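Local coordinates for protein peptidase M3B, oligoendopeptidase F (Enterococcus faecium, PDB 2QR4) that probably acts as a zinc-dependent endopeptidase of family M3, hydrolysing internal peptide bonds of short oligopeptides, at residues W104-F107 with K108-P111; D151-A154 with V155-A159; F437-T440 with Q441-E444; P484-K487 with F488-S491. All coordinates share one frame; numbering follows the deposited sequence.

Interaction 1: W104-F107 with K108-P111; sequences WQYF and KEEP
The Tyr106 ring meets Glu109 at its edge: carboxylate oxygen OE2 lies near the ring plane, 3.9 Å from Tyr106 CD1, with ring and carboxylate planes 45° apart. The next residue, Phe107, presents a ring face to Trp104 from the turn before, with CE3 over the ring centre, 3.8 Å above its plane. Gln105 and Glu109 cross at about a right angle, their amide and carboxylate planes 87° apart, and Gln105 OE1 lies 3.8 Å from Glu109 OE1. With CG anti to the carbonyl carbon (chi1 -48°), Glu109 lays the start of its chain against the preceding turn, and its CG approaches Gln105 O to 3.0 Å. This is the last turn of helix 100-109. Lys108 N bonds to Trp104 O, Glu109 N makes a weak bond to Gln105 O, and Glu110 N closes the series on Tyr106 O at 2.9 Å, although the backbone of Glu110 no longer follows the helix. Tyr106 and Phe107 leave the helix towards the protein: Tyr106 OH bonds to Leu29 O, and Phe107 packs on Ile120 of helix 117-124. The polar ends of Gln105, Lys108 and Glu109 belong to an exposed surface. Two acceptor oxygens at this distance gain little from each other, and a carboxylate at the C-terminal end of a helix is probably disfavoured by the helix dipole, so solvent presumably carries much of the stabilisation of Glu109.

Interaction 2: D151-A154 with V155-A159; sequences DTFA and VLNNA
Ala154 O is gripped twice by Asn158: by its backbone N at 2.9 Å, and by its side-chain ND2, also 2.9 Å from Ala154 O, in a weak bond bent to 121°. Asn158 CG lies beside its own backbone N (chi1 -57°), which folds the amide back over the preceding turn and brings ND2 to the carbonyl that its main chain already uses. Asn157 N bonds to Phe153 O at 2.8 Å, and Leu156 N reaches Thr152 O in a nearly straight bond. The side chains of Phe153 and Asn157 run abreast. Asn157 CB stands over a face of the Phe153 ring, offset toward the rim and 4.2 Å from the ring centroid, a CH-pi contact, while Asn157 OD1 is 3.8 Å from Phe153 CZ. The amide is turned only 24° from the ring plane. All of this lies near the end of helix 143-160, where a wider pi-type turn spans 156-159. Tyr497 stacks on Phe153, and Asn157 ND2 bonds to Tyr204 OH. On the neighbouring subunit, Ser213 OG is hydrogen-bonded to Thr152 OG1, so this part of the helix contributes to the dimer interface. The chemistry divides by residue: the exposed Asn158 adds a weak second bond to a carbonyl already satisfied, whereas the buried Asn157 lends CB to an aromatic face and its amide nitrogen to a tyrosine hydroxyl.

Interaction 3: F437-T440 with Q441-E444; sequences FRQT and QFAE
A buried turn in the middle of the long helix 418-454 sets Arg438 against Phe442, one turn apart. Phe442 CZ lies over the centre of one guanidinium face, 3.4 Å above its plane. The two planes are 65° apart, so the ring meets the arginine with its edge and Arg438 NH1 lies in the ring plane; one ring face has Arg438 O above it, offset toward the rim. Arg438 has CG anti to the backbone N (chi1 -179°) and stays extended to NE, which carries the guanidinium along the helix as far as the end of the ring. The turn is regularly alpha-helical, with Gln441 N bonded to Phe437 O at 2.8 Å and Phe442 N to Arg438 O at 3.0 Å, and the helix packs on helices 246-258, 461-476 and 503-520 of the peptidase family region. A water in the guanidinium plane accepts from Arg438 NH2 at 2.6 Å and donates to Gln441 OE1 at 2.8 Å, joining the two polar ends. Asn472 takes Gln441 NE2, and Glu489 forms a salt bridge with Arg438 NH1. Glu444 is held in turn by Lys474, Tyr475 and Asn257.

Interaction 4: P484-K487 with F488-S491; sequences PEIK and FEWS
The backbone of 484-491 winds mostly in 3-10 turns, each closed between residues three apart. Phe488 N donates to Glu485 O at 3.1 Å, and Glu489 N to Ile486 O at 3.3 Å. The second bond is straight at the hydrogen, at 160°, but poorly aimed at its acceptor, since the donor stands 72° out of the carbonyl plane. Phe488 O is used twice by Ser491, from the backbone N at 3.0 Å and from OG, which lies 2.8 Å from Phe488 O and nearly along the C=O axis, so the hydroxyl clasps the turn that its own main chain closes. Among the side chains, Ile486 lies alongside Glu489, with Ile486 CD1 3.7 Å from Glu489 OE2. That methyl flanks a buried carboxylate whose OE2 is bonded to Tyr468 OH. The Phe488 ring leans back over the first turn, its CE2 3.7 Å from Pro484 O. Trp490 takes the hindered first torsion, CG between backbone N and carbonyl carbon (chi1 57°), and this turns the indole edge back along the chain, putting CD1 3.1 Å from Lys487 O near the ring plane. Ser465 OG receives the indole NE1, and Lys487 NZ forms a salt bridge with Asp466, both partners on helix 461-476. The i to i+3 backbone hydrogen bonds are the mark of 3-10 winding, which here forms part of the connection between helices 461-476 and 503-520.

How the interactions relate
Interaction 1 is a surface contact at a helix end, its centre 46 Å or more from those of the other three, and its polar side chains mostly face solvent. Interaction 3 is the most buried, close to the chain's centre, and there charged groups are paired inside the protein. Interactions 2 and 4 are partly buried; of the four, interaction 2 alone touches the second subunit. The inner three form a connected chain: Phe153 CE1 of interaction 2 packs on Ser491 O of interaction 4 at 3.5 Å, while Glu489 of interaction 4 binds Arg438 of interaction 3 by a salt bridge. Interactions 1 to 3 lie on alpha helices, interaction 2 with a wider turn, whereas interaction 4 winds mostly as 3-10.

Interaction 1: W104-F107 with K108-P111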
loop_
_atom_site.group_PDB
_atom_site.type_symbol
_atom_site.label_atom_id
_atom_site.label_comp_id
_atom_site.label_asym_id
_atom_site.label_seq_id
_atom_site.Cartn_x
_atom_site.Cartn_y
_atom_site.Cartn_z
ATOM N N TRP A 104 -18.216 8.731 -36.922
ATOM C CA TRP A 104 -19.307 9.691 -37.149
ATOM C C TRP A 104 -20.173 9.283 -38.344
ATOM O O TRP A 104 -21.273 9.803 -38.536
ATOM C CB TRP A 104 -18.800 11.140 -37.289
ATOM C CG TRP A 104 -17.852 11.541 -36.211
ATOM C CD1 TRP A 104 -16.546 11.918 -36.366
ATOM C CD2 TRP A 104 -18.111 11.571 -34.797
ATOM N NE1 TRP A 104 -15.975 12.183 -35.136
ATOM C CE2 TRP A 104 -16.914 11.977 -34.159
ATOM C CE3 TRP A 104 -19.235 11.289 -34.009
ATOM C CZ2 TRP A 104 -16.816 12.122 -32.776
ATOM C CZ3 TRP A 104 -19.130 11.427 -32.624
ATOM C CH2 TRP A 104 -17.930 11.840 -32.028
ATOM N N GLN A 105 -19.680 8.330 -39.128
ATOM C CA GLN A 105 -20.473 7.761 -40.212
ATOM C C GLN A 105 -21.565 6.863 -39.628
ATOM O O GLN A 105 -22.675 6.782 -40.164
ATOM C CB GLN A 105 -19.579 6.986 -41.186
ATOM C CG GLN A 105 -20.279 6.516 -42.456
ATOM C CD GLN A 105 -21.236 7.552 -43.023
ATOM O OE1 GLN A 105 -22.376 7.232 -43.356
ATOM N NE2 GLN A 105 -20.781 8.802 -43.120
ATOM N N TYR A 106 -21.239 6.198 -38.519
ATOM C CA TYR A 106 -22.199 5.386 -37.776
ATOM C C TYR A 106 -23.301 6.266 -37.189
ATOM O O TYR A 106 -24.456 5.853 -37.092
ATOM C CB TYR A 106 -21.502 4.662 -36.624
ATOM C CG TYR A 106 -20.782 3.374 -36.964
ATOM C CD1 TYR A 106 -21.055 2.666 -38.132
ATOM C CD2 TYR A 106 -19.856 2.839 -36.073
ATOM C CE1 TYR A 106 -20.393 1.469 -38.413
ATOM C CE2 TYR A 106 -19.197 1.650 -36.340
ATOM C CZ TYR A 106 -19.468 0.967 -37.503
ATOM O OH TYR A 106 -18.797 -0.214 -37.737
ATOM N N PHE A 107 -22.927 7.474 -36.776
ATOM C CA PHE A 107 -23.875 8.426 -36.201
ATOM C C PHE A 107 -24.904 8.933 -37.210
ATOM O O PHE A 107 -26.054 9.178 -36.851
ATOM C CB PHE A 107 -23.136 9.593 -35.543
ATOM C CG PHE A 107 -22.622 9.275 -34.164
ATOM C CD1 PHE A 107 -21.638 8.323 -33.980
ATOM C CD2 PHE A 107 -23.129 9.922 -33.052
ATOM C CE1 PHE A 107 -21.166 8.027 -32.706
ATOM C CE2 PHE A 107 -22.665 9.628 -31.784
ATOM C CZ PHE A 107 -21.687 8.683 -31.609
ATOM N N LYS A 108 -24.494 9.097 -38.465
ATOM C CA LYS A 108 -25.439 9.461 -39.510
ATOM C C LYS A 108 -26.448 8.338 -39.691
ATOM O O LYS A 108 -27.643 8.583 -39.851
ATOM C CB LYS A 108 -24.727 9.729 -40.838
ATOM C CG LYS A 108 -24.128 11.119 -40.972
ATOM C CD LYS A 108 -23.975 11.499 -42.437
ATOM C CE LYS A 108 -25.304 11.347 -43.173
ATOM N NZ LYS A 108 -25.216 11.755 -44.600
ATOM N N GLU A 109 -25.959 7.102 -39.656
ATOM C CA GLU A 109 -26.796 5.930 -39.915
ATOM C C GLU A 109 -27.764 5.620 -38.772
ATOM O O GLU A 109 -28.856 5.113 -39.005
ATOM C CB GLU A 109 -25.926 4.701 -40.213
ATOM C CG GLU A 109 -24.819 4.961 -41.227
ATOM C CD GLU A 109 -24.077 3.705 -41.647
ATOM O OE1 GLU A 109 -23.659 3.645 -42.825
ATOM O OE2 GLU A 109 -23.912 2.784 -40.813
ATOM N N GLU A 110 -27.360 5.919 -37.542
ATOM C CA GLU A 110 -28.165 5.561 -36.375
ATOM C C GLU A 110 -28.281 6.702 -35.366
ATOM O O GLU A 110 -27.527 6.756 -34.396
ATOM C CB GLU A 110 -27.610 4.298 -35.699
ATOM C CG GLU A 110 -28.335 3.886 -34.421
ATOM C CD GLU A 110 -29.851 3.774 -34.588
ATOM O OE1 GLU A 110 -30.388 2.666 -34.397
ATOM O OE2 GLU A 110 -30.504 4.788 -34.903
ATOM N N PRO A 111 -29.249 7.599 -35.588
ATOM C CA PRO A 111 -29.536 8.761 -34.753
ATOM C C PRO A 111 -29.491 8.443 -33.265
ATOM O O PRO A 111 -29.064 9.278 -32.471
ATOM C CB PRO A 111 -30.971 9.146 -35.156
ATOM C CG PRO A 111 -31.427 8.096 -36.161
ATOM C CD PRO A 111 -30.173 7.514 -36.727
#

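Interaction 2: D151-A154 with V155-A159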
loop_
_atom_site.group_PDB
_atom_site.type_symbol
_atom_site.label_atom_id
_atom_site.label_comp_id
_atom_site.label_asym_id
_atom_site.label_seq_id
_atom_site.Cartn_x
_atom_site.Cartn_y
_atom_site.Cartn_z
ATOM N N ASP A 151 -6.418 2.794 0.898
ATOM C CA ASP A 151 -7.169 1.978 1.857
ATOM C C ASP A 151 -6.375 1.767 3.146
ATOM O O ASP A 151 -6.921 1.853 4.247
ATOM C CB ASP A 151 -7.563 0.655 1.212
ATOM C CG ASP A 151 -8.480 0.852 -0.023
ATOM O OD1 ASP A 151 -9.229 1.853 -0.068
ATOM O OD2 ASP A 151 -8.460 0.016 -0.955
ATOM N N THR A 152 -5.075 1.536 3.012
ATOM C CA THR A 152 -4.224 1.335 4.175
ATOM C C THR A 152 -4.194 2.616 4.993
ATOM O O THR A 152 -4.286 2.580 6.220
ATOM C CB THR A 152 -2.808 0.948 3.743
ATOM O OG1 THR A 152 -2.897 -0.189 2.879
ATOM C CG2 THR A 152 -1.926 0.607 4.939
ATOM N N PHE A 153 -4.105 3.748 4.301
ATOM C CA PHE A 153 -4.131 5.034 4.967
ATOM C C PHE A 153 -5.424 5.220 5.750
ATOM O O PHE A 153 -5.412 5.553 6.930
ATOM C CB PHE A 153 -4.002 6.173 3.972
ATOM C CG PHE A 153 -4.394 7.487 4.549
ATOM C CD1 PHE A 153 -3.496 8.208 5.325
ATOM C CD2 PHE A 153 -5.665 7.998 4.342
ATOM C CE1 PHE A 153 -3.850 9.420 5.888
ATOM C CE2 PHE A 153 -6.034 9.221 4.897
ATOM C CZ PHE A 153 -5.121 9.926 5.680
ATOM N N ALA A 154 -6.538 5.004 5.069
ATOM C CA ALA A 154 -7.872 5.191 5.640
ATOM C C ALA A 154 -8.036 4.381 6.924
ATOM O O ALA A 154 -8.576 4.854 7.915
ATOM C CB ALA A 154 -8.960 4.784 4.592
ATOM N N VAL A 155 -7.548 3.154 6.892
ATOM C CA VAL A 155 -7.749 2.212 7.977
ATOM C C VAL A 155 -6.844 2.560 9.169
ATOM O O VAL A 155 -7.281 2.646 10.332
ATOM C CB VAL A 155 -7.477 0.782 7.474
ATOM C CG1 VAL A 155 -6.124 0.360 7.869
ATOM C CG2 VAL A 155 -8.488 -0.176 8.028
ATOM N N LEU A 156 -5.584 2.805 8.871
ATOM C CA LEU A 156 -4.664 3.251 9.894
ATOM C C LEU A 156 -5.154 4.570 10.522
ATOM O O LEU A 156 -5.176 4.710 11.747
ATOM C CB LEU A 156 -3.271 3.417 9.286
ATOM C CG LEU A 156 -2.180 4.024 10.160
ATOM C CD1 LEU A 156 -1.955 3.197 11.442
ATOM C CD2 LEU A 156 -0.914 4.106 9.347
ATOM N N ASN A 157 -5.557 5.527 9.688
ATOM C CA ASN A 157 -5.935 6.856 10.177
ATOM C C ASN A 157 -7.234 6.829 10.970
ATOM O O ASN A 157 -7.350 7.474 12.003
ATOM C CB ASN A 157 -6.060 7.866 9.024
ATOM C CG ASN A 157 -6.049 9.320 9.513
ATOM O OD1 ASN A 157 -6.847 10.153 9.074
ATOM N ND2 ASN A 157 -5.141 9.624 10.418
ATOM N N ASN A 158 -8.204 6.057 10.503
ATOM C CA ASN A 158 -9.522 6.085 11.125
ATOM C C ASN A 158 -9.845 4.943 12.047
ATOM O O ASN A 158 -10.745 5.060 12.860
ATOM C CB ASN A 158 -10.621 6.208 10.068
ATOM C CG ASN A 158 -10.440 7.433 9.199
ATOM O OD1 ASN A 158 -10.422 8.563 9.692
ATOM N ND2 ASN A 158 -10.286 7.216 7.901
ATOM N N ALA A 159 -9.140 3.825 11.934
ATOM C CA ALA A 159 -9.515 2.680 12.760
ATOM C C ALA A 159 -8.467 2.301 13.819
ATOM O O ALA A 159 -8.827 1.997 14.960
ATOM C CB ALA A 159 -9.847 1.493 11.877
#

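Interaction 3: F437-T440 with Q441-E444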
loop_
_atom_site.group_PDB
_atom_site.type_symbol
_atom_site.label_atom_id
_atom_site.label_comp_id
_atom_site.label_asym_id
_atom_site.label_seq_id
_atom_site.Cartn_x
_atom_site.Cartn_y
_atom_site.Cartn_z
ATOM N N PHE A 437 -6.279 30.237 0.449
ATOM C CA PHE A 437 -4.891 30.118 0.874
ATOM C C PHE A 437 -4.525 28.693 1.296
ATOM O O PHE A 437 -3.548 28.118 0.800
ATOM C CB PHE A 437 -4.542 31.149 1.973
ATOM C CG PHE A 437 -4.364 32.543 1.443
ATOM C CD1 PHE A 437 -3.271 32.860 0.640
ATOM C CD2 PHE A 437 -5.309 33.535 1.712
ATOM C CE1 PHE A 437 -3.115 34.156 0.110
ATOM C CE2 PHE A 437 -5.152 34.836 1.204
ATOM C CZ PHE A 437 -4.050 35.139 0.400
ATOM N N ARG A 438 -5.310 28.123 2.199
ATOM C CA ARG A 438 -5.010 26.794 2.735
ATOM C C ARG A 438 -5.154 25.683 1.667
ATOM O O ARG A 438 -4.262 24.851 1.494
ATOM C CB ARG A 438 -5.875 26.545 3.969
ATOM C CG ARG A 438 -5.683 25.215 4.679
ATOM C CD ARG A 438 -6.191 25.335 6.128
ATOM N NE ARG A 438 -6.418 24.043 6.782
ATOM C CZ ARG A 438 -5.452 23.266 7.278
ATOM N NH1 ARG A 438 -5.770 22.116 7.844
ATOM N NH2 ARG A 438 -4.164 23.615 7.198
ATOM N N GLN A 439 -6.249 25.695 0.918
ATOM C CA GLN A 439 -6.426 24.693 -0.121
ATOM C C GLN A 439 -5.375 24.850 -1.207
ATOM O O GLN A 439 -4.854 23.862 -1.739
ATOM C CB GLN A 439 -7.830 24.737 -0.699
ATOM C CG GLN A 439 -8.932 24.518 0.361
ATOM C CD GLN A 439 -8.663 23.307 1.270
ATOM O OE1 GLN A 439 -8.800 23.397 2.484
ATOM N NE2 GLN A 439 -8.303 22.174 0.676
ATOM N N THR A 440 -5.020 26.089 -1.513
ATOM C CA THR A 440 -3.974 26.297 -2.499
ATOM C C THR A 440 -2.603 25.843 -1.988
ATOM O O THR A 440 -1.814 25.295 -2.751
ATOM C CB THR A 440 -3.945 27.732 -2.969
ATOM O OG1 THR A 440 -5.191 28.005 -3.614
ATOM C CG2 THR A 440 -2.800 27.953 -3.957
ATOM N N GLN A 441 -2.337 26.062 -0.699
ATOM C CA GLN A 441 -1.144 25.531 -0.051
ATOM C C GLN A 441 -1.065 24.020 -0.313
ATOM O O GLN A 441 -0.024 23.503 -0.741
ATOM C CB GLN A 441 -1.188 25.795 1.461
ATOM C CG GLN A 441 0.125 25.444 2.225
ATOM C CD GLN A 441 -0.010 25.614 3.740
ATOM O OE1 GLN A 441 -0.959 26.223 4.228
ATOM N NE2 GLN A 441 0.926 25.051 4.485
ATOM N N PHE A 442 -2.180 23.335 -0.061
ATOM C CA PHE A 442 -2.289 21.903 -0.273
ATOM C C PHE A 442 -2.055 21.587 -1.744
ATOM O O PHE A 442 -1.345 20.637 -2.064
ATOM C CB PHE A 442 -3.667 21.368 0.177
ATOM C CG PHE A 442 -3.904 21.428 1.678
ATOM C CD1 PHE A 442 -2.851 21.594 2.564
ATOM C CD2 PHE A 442 -5.183 21.261 2.199
ATOM C CE1 PHE A 442 -3.068 21.637 3.938
ATOM C CE2 PHE A 442 -5.414 21.296 3.572
ATOM C CZ PHE A 442 -4.348 21.486 4.449
ATOM N N ALA A 443 -2.641 22.389 -2.640
ATOM C CA ALA A 443 -2.520 22.119 -4.070
ATOM C C ALA A 443 -1.083 22.248 -4.525
ATOM O O ALA A 443 -0.624 21.494 -5.394
ATOM C CB ALA A 443 -3.433 23.023 -4.902
ATOM N N GLU A 444 -0.381 23.209 -3.934
ATOM C CA GLU A 444 1.025 23.440 -4.240
ATOM C C GLU A 444 1.879 22.271 -3.747
ATOM O O GLU A 444 2.773 21.812 -4.460
ATOM C CB GLU A 444 1.512 24.770 -3.646
ATOM C CG GLU A 444 2.924 25.189 -4.125
ATOM C CD GLU A 444 3.328 26.613 -3.694
ATOM O OE1 GLU A 444 2.482 27.389 -3.200
ATOM O OE2 GLU A 444 4.507 26.965 -3.862
HETATM O O HOH W 1 -2.716 25.546 6.341
#

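Interaction 4: P484-K487 with F488-S491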
loop_
_atom_site.group_PDB
_atom_site.type_symbol
_atom_site.label_atom_id
_atom_site.label_comp_id
_atom_site.label_asym_id
_atom_site.label_seq_id
_atom_site.Cartn_x
_atom_site.Cartn_y
_atom_site.Cartn_z
ATOM N N PRO A 484 7.116 23.103 15.380
ATOM C CA PRO A 484 7.697 21.875 14.817
ATOM C C PRO A 484 6.636 20.837 14.468
ATOM O O PRO A 484 6.810 20.051 13.531
ATOM C CB PRO A 484 8.633 21.347 15.918
ATOM C CG PRO A 484 8.412 22.212 17.125
ATOM C CD PRO A 484 7.583 23.415 16.746
ATOM N N GLU A 485 5.525 20.850 15.188
ATOM C CA GLU A 485 4.499 19.841 14.972
ATOM C C GLU A 485 3.914 19.924 13.566
ATOM O O GLU A 485 3.554 18.906 12.969
ATOM C CB GLU A 485 3.402 19.976 16.023
ATOM C CG GLU A 485 3.838 19.600 17.450
ATOM C CD GLU A 485 4.484 20.740 18.218
ATOM O OE1 GLU A 485 4.637 21.856 17.669
ATOM O OE2 GLU A 485 4.827 20.515 19.391
ATOM N N ILE A 486 3.832 21.132 13.023
ATOM C CA ILE A 486 3.090 21.319 11.782
ATOM C C ILE A 486 3.844 20.787 10.573
ATOM O O ILE A 486 3.292 20.700 9.489
ATOM C CB ILE A 486 2.711 22.794 11.551
ATOM C CG1 ILE A 486 1.414 22.867 10.757
ATOM C CG2 ILE A 486 3.822 23.545 10.838
ATOM C CD1 ILE A 486 0.199 22.492 11.587
ATOM N N LYS A 487 5.110 20.432 10.752
ATOM C CA LYS A 487 5.860 19.798 9.668
ATOM C C LYS A 487 5.234 18.459 9.255
ATOM O O LYS A 487 5.486 17.967 8.155
ATOM C CB LYS A 487 7.326 19.585 10.062
ATOM C CG LYS A 487 8.066 20.862 10.356
ATOM C CD LYS A 487 9.434 20.585 10.946
ATOM C CE LYS A 487 10.345 19.951 9.937
ATOM N NZ LYS A 487 11.771 20.116 10.343
ATOM N N PHE A 488 4.419 17.872 10.130
ATOM C CA PHE A 488 3.871 16.537 9.870
ATOM C C PHE A 488 2.422 16.571 9.407
ATOM O O PHE A 488 1.840 15.533 9.079
ATOM C CB PHE A 488 4.033 15.648 11.107
ATOM C CG PHE A 488 5.421 15.694 11.698
ATOM C CD1 PHE A 488 6.513 15.186 10.990
ATOM C CD2 PHE A 488 5.641 16.263 12.942
ATOM C CE1 PHE A 488 7.797 15.222 11.522
ATOM C CE2 PHE A 488 6.939 16.309 13.492
ATOM C CZ PHE A 488 8.009 15.787 12.781
ATOM N N GLU A 489 1.843 17.766 9.343
ATOM C CA GLU A 489 0.457 17.886 8.875
ATOM C C GLU A 489 0.172 17.207 7.512
ATOM O O GLU A 489 -0.907 16.678 7.325
ATOM C CB GLU A 489 -0.016 19.352 8.868
ATOM C CG GLU A 489 -1.474 19.518 8.420
ATOM C CD GLU A 489 -1.974 20.943 8.540
ATOM O OE1 GLU A 489 -3.122 21.135 9.005
ATOM O OE2 GLU A 489 -1.219 21.875 8.177
ATOM N N TRP A 490 1.126 17.198 6.579
ATOM C CA TRP A 490 0.882 16.568 5.260
ATOM C C TRP A 490 0.316 15.163 5.404
ATOM O O TRP A 490 -0.400 14.685 4.518
ATOM C CB TRP A 490 2.155 16.505 4.404
ATOM C CG TRP A 490 3.248 15.774 5.089
ATOM C CD1 TRP A 490 4.239 16.311 5.874
ATOM C CD2 TRP A 490 3.451 14.358 5.093
ATOM N NE1 TRP A 490 5.044 15.305 6.368
ATOM C CE2 TRP A 490 4.580 14.098 5.903
ATOM C CE3 TRP A 490 2.780 13.281 4.499
ATOM C CZ2 TRP A 490 5.059 12.805 6.129
ATOM C CZ3 TRP A 490 3.258 11.992 4.724
ATOM C CH2 TRP A 490 4.383 11.769 5.535
ATOM N N SER A 491 0.618 14.515 6.529
ATOM C CA SER A 491 0.322 13.107 6.693
ATOM C C SER A 491 -1.103 12.820 7.159
ATOM O O SER A 491 -1.525 11.667 7.176
ATOM C CB SER A 491 1.334 12.452 7.650
ATOM O OG SER A 491 1.130 12.863 8.994
#